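Local coordinates for glycosyltransferase Gtf1 (Streptococcus pneumoniae, PDB 4PQG), which is a glycosyltransferase of the GT-B clan, with two parallel-stranded Rossmann-like domains and an added antiparallel beta-sheet domain, at residues 92-96 with 148-154. Residues are numbered along the deposited sequence; the frame is centred on the assembly and turned at random.
Sequences VLAYF and DYFSYTR
Y95 turns one side of its ring to both F150 and R154, where the end of helix 89-93 packs on the extended antiparallel sheet of this GT-B protein, at the turn joining strands 143-150 and 154-163. F150 CE1 lies over one face of the tyrosine, 3.7 Å from Y95 CE2. The two rings slide past each other in opposite directions with their planes at 54°, an oblique pair rather than a stack. V92 reaches the phenylalanine over a face: its CG2, anti to the carbonyl carbon, makes a CH-pi contact, 4.0 Å from the centroid of the F150 ring and displaced toward the rim.

The guanidinium of R154 turns a face to Y95, with Y95 CE1 3.7 Å from R154 CZ and the two planes 50° apart. A bend at chi3 (70°) in an otherwise extended arginine chain brings that group to the tyrosine ring at a slant. R154 NH1 then forms a salt bridge with D148 OD2 at 3.2 Å, meeting the oxygen from above the carboxylate plane. R146 also pairs with this oxygen, while S157 holds D148 OD1, so both carboxylate oxygens are engaged and the aspartate probably offsets the closeness of the two arginines. F96 approaches the same carboxylate with its CZ, 3.8 Å from D148 OD2, and its ring meets that of Y138 on the neighbouring strand.

At the far end of the tyrosine, a water sits 2.7 Å from Y95 OH and reaches T153 OG1 by a weak bond of 3.3 Å.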
loop_
_atom_site.group_PDB
_atom_site.type_symbol
_atom_site.label_atom_id
_atom_site.label_comp_id
_atom_site.label_asym_id
_atom_site.label_seq_id
_atom_site.Cartn_x
_atom_site.Cartn_y
_atom_site.Cartn_z
ATOM N N VAL A 92 -3.779 10.530 -29.552
ATOM C CA VAL A 92 -4.366 11.554 -28.675
ATOM C C VAL A 92 -4.852 12.762 -29.452
ATOM O O VAL A 92 -5.980 13.234 -29.241
ATOM C CB VAL A 92 -3.377 12.019 -27.572
ATOM C CG1 VAL A 92 -3.837 13.322 -26.932
ATOM C CG2 VAL A 92 -3.232 10.949 -26.519
ATOM N N LEU A 93 -4.024 13.254 -30.368
ATOM C CA LEU A 93 -4.364 14.456 -31.129
ATOM C C LEU A 93 -5.567 14.247 -32.064
ATOM O O LEU A 93 -6.208 15.221 -32.484
ATOM C CB LEU A 93 -3.146 14.983 -31.895
ATOM C CG LEU A 93 -1.914 15.402 -31.074
ATOM C CD1 LEU A 93 -0.735 15.791 -31.972
ATOM C CD2 LEU A 93 -2.224 16.507 -30.055
ATOM N N ALA A 94 -5.882 12.984 -32.365
ATOM C CA ALA A 94 -7.057 12.630 -33.168
ATOM C C ALA A 94 -8.373 12.958 -32.445
ATOM O O ALA A 94 -9.403 13.166 -33.081
ATOM C CB ALA A 94 -7.021 11.151 -33.550
ATOM N N TYR A 95 -8.340 12.986 -31.117
ATOM C CA TYR A 95 -9.521 13.364 -30.331
ATOM C C TYR A 95 -9.787 14.877 -30.405
ATOM O O TYR A 95 -10.911 15.335 -30.199
ATOM C CB TYR A 95 -9.367 12.925 -28.875
ATOM C CG TYR A 95 -9.484 11.428 -28.642
ATOM C CD1 TYR A 95 -10.709 10.844 -28.290
ATOM C CD2 TYR A 95 -8.369 10.594 -28.763
ATOM C CE1 TYR A 95 -10.817 9.469 -28.080
ATOM C CE2 TYR A 95 -8.465 9.222 -28.562
ATOM C CZ TYR A 95 -9.690 8.662 -28.212
ATOM O OH TYR A 95 -9.784 7.299 -27.980
ATOM N N PHE A 96 -8.745 15.646 -30.699
ATOM C CA PHE A 96 -8.866 17.096 -30.769
ATOM C C PHE A 96 -8.744 17.539 -32.229
ATOM O O PHE A 96 -8.298 16.774 -33.080
ATOM C CB PHE A 96 -7.835 17.756 -29.838
ATOM C CG PHE A 96 -7.800 17.143 -28.449
ATOM C CD1 PHE A 96 -8.804 17.423 -27.509
ATOM C CD2 PHE A 96 -6.782 16.258 -28.081
ATOM C CE1 PHE A 96 -8.775 16.854 -26.237
ATOM C CE2 PHE A 96 -6.760 15.684 -26.809
ATOM C CZ PHE A 96 -7.757 15.979 -25.888
ATOM N N ASP A 148 -8.672 13.953 -20.870
ATOM C CA ASP A 148 -8.914 12.576 -21.267
ATOM C C ASP A 148 -7.833 11.694 -20.658
ATOM O O ASP A 148 -6.690 12.136 -20.505
ATOM C CB ASP A 148 -8.857 12.432 -22.784
ATOM C CG ASP A 148 -10.057 13.038 -23.498
ATOM O OD1 ASP A 148 -11.068 13.401 -22.856
ATOM O OD2 ASP A 148 -9.983 13.125 -24.732
ATOM N N TYR A 149 -8.213 10.457 -20.326
ATOM C CA TYR A 149 -7.343 9.468 -19.695
ATOM C C TYR A 149 -7.313 8.188 -20.539
ATOM O O TYR A 149 -8.367 7.703 -20.935
ATOM C CB TYR A 149 -7.858 9.175 -18.287
ATOM C CG TYR A 149 -7.790 10.400 -17.400
ATOM C CD1 TYR A 149 -6.638 10.683 -16.661
ATOM C CD2 TYR A 149 -8.853 11.313 -17.342
ATOM C CE1 TYR A 149 -6.552 11.839 -15.885
ATOM C CE2 TYR A 149 -8.776 12.461 -16.557
ATOM C CZ TYR A 149 -7.619 12.711 -15.836
ATOM O OH TYR A 149 -7.540 13.824 -15.041
ATOM N N PHE A 150 -6.115 7.636 -20.781
ATOM C CA PHE A 150 -5.911 6.574 -21.787
ATOM C C PHE A 150 -5.212 5.316 -21.263
ATOM O O PHE A 150 -4.265 5.404 -20.455
ATOM C CB PHE A 150 -5.084 7.106 -22.979
ATOM C CG PHE A 150 -5.617 8.377 -23.585
ATOM C CD1 PHE A 150 -6.652 8.349 -24.525
ATOM C CD2 PHE A 150 -5.069 9.606 -23.237
ATOM C CE1 PHE A 150 -7.135 9.522 -25.091
ATOM C CE2 PHE A 150 -5.553 10.783 -23.791
ATOM C CZ PHE A 150 -6.587 10.742 -24.721
ATOM N N SER A 151 -5.684 4.152 -21.722
ATOM C CA SER A 151 -4.962 2.864 -21.575
ATOM C C SER A 151 -4.652 2.423 -23.008
ATOM O O SER A 151 -3.767 3.000 -23.627
ATOM C CB SER A 151 -5.767 1.816 -20.795
ATOM O OG SER A 151 -7.078 1.639 -21.327
ATOM N N TYR A 152 -5.405 1.472 -23.560
ATOM C CA TYR A 152 -5.317 1.193 -25.013
ATOM C C TYR A 152 -6.312 2.050 -25.809
ATOM O O TYR A 152 -6.252 2.103 -27.036
ATOM C CB TYR A 152 -5.494 -0.294 -25.326
ATOM C CG TYR A 152 -6.788 -0.934 -24.823
ATOM C CD1 TYR A 152 -7.912 -1.063 -25.655
ATOM C CD2 TYR A 152 -6.869 -1.455 -23.531
ATOM C CE1 TYR A 152 -9.082 -1.667 -25.188
ATOM C CE2 TYR A 152 -8.027 -2.067 -23.063
ATOM C CZ TYR A 152 -9.128 -2.178 -23.891
ATOM O OH TYR A 152 -10.264 -2.788 -23.382
ATOM N N THR A 153 -7.227 2.707 -25.090
ATOM C CA THR A 153 -8.113 3.721 -25.662
ATOM C C THR A 153 -8.498 4.674 -24.528
ATOM O O THR A 153 -8.124 4.442 -23.376
ATOM C CB THR A 153 -9.363 3.103 -26.327
ATOM O OG1 THR A 153 -10.064 4.113 -27.060
ATOM C CG2 THR A 153 -10.293 2.463 -25.293
ATOM N N ARG A 154 -9.236 5.736 -24.845
ATOM C CA ARG A 154 -9.741 6.637 -23.802
ATOM C C ARG A 154 -10.790 5.952 -22.944
ATOM O O ARG A 154 -11.820 5.529 -23.444
ATOM C CB ARG A 154 -10.320 7.913 -24.407
ATOM C CG ARG A 154 -11.002 8.803 -23.367
ATOM C CD ARG A 154 -11.546 10.054 -24.019
ATOM N NE ARG A 154 -12.682 9.768 -24.888
ATOM C CZ ARG A 154 -13.312 10.696 -25.599
ATOM N NH1 ARG A 154 -12.899 11.966 -25.529
ATOM N NH2 ARG A 154 -14.366 10.366 -26.359
HETATM O O HOH W 1 -12.335 6.336 -28.090
#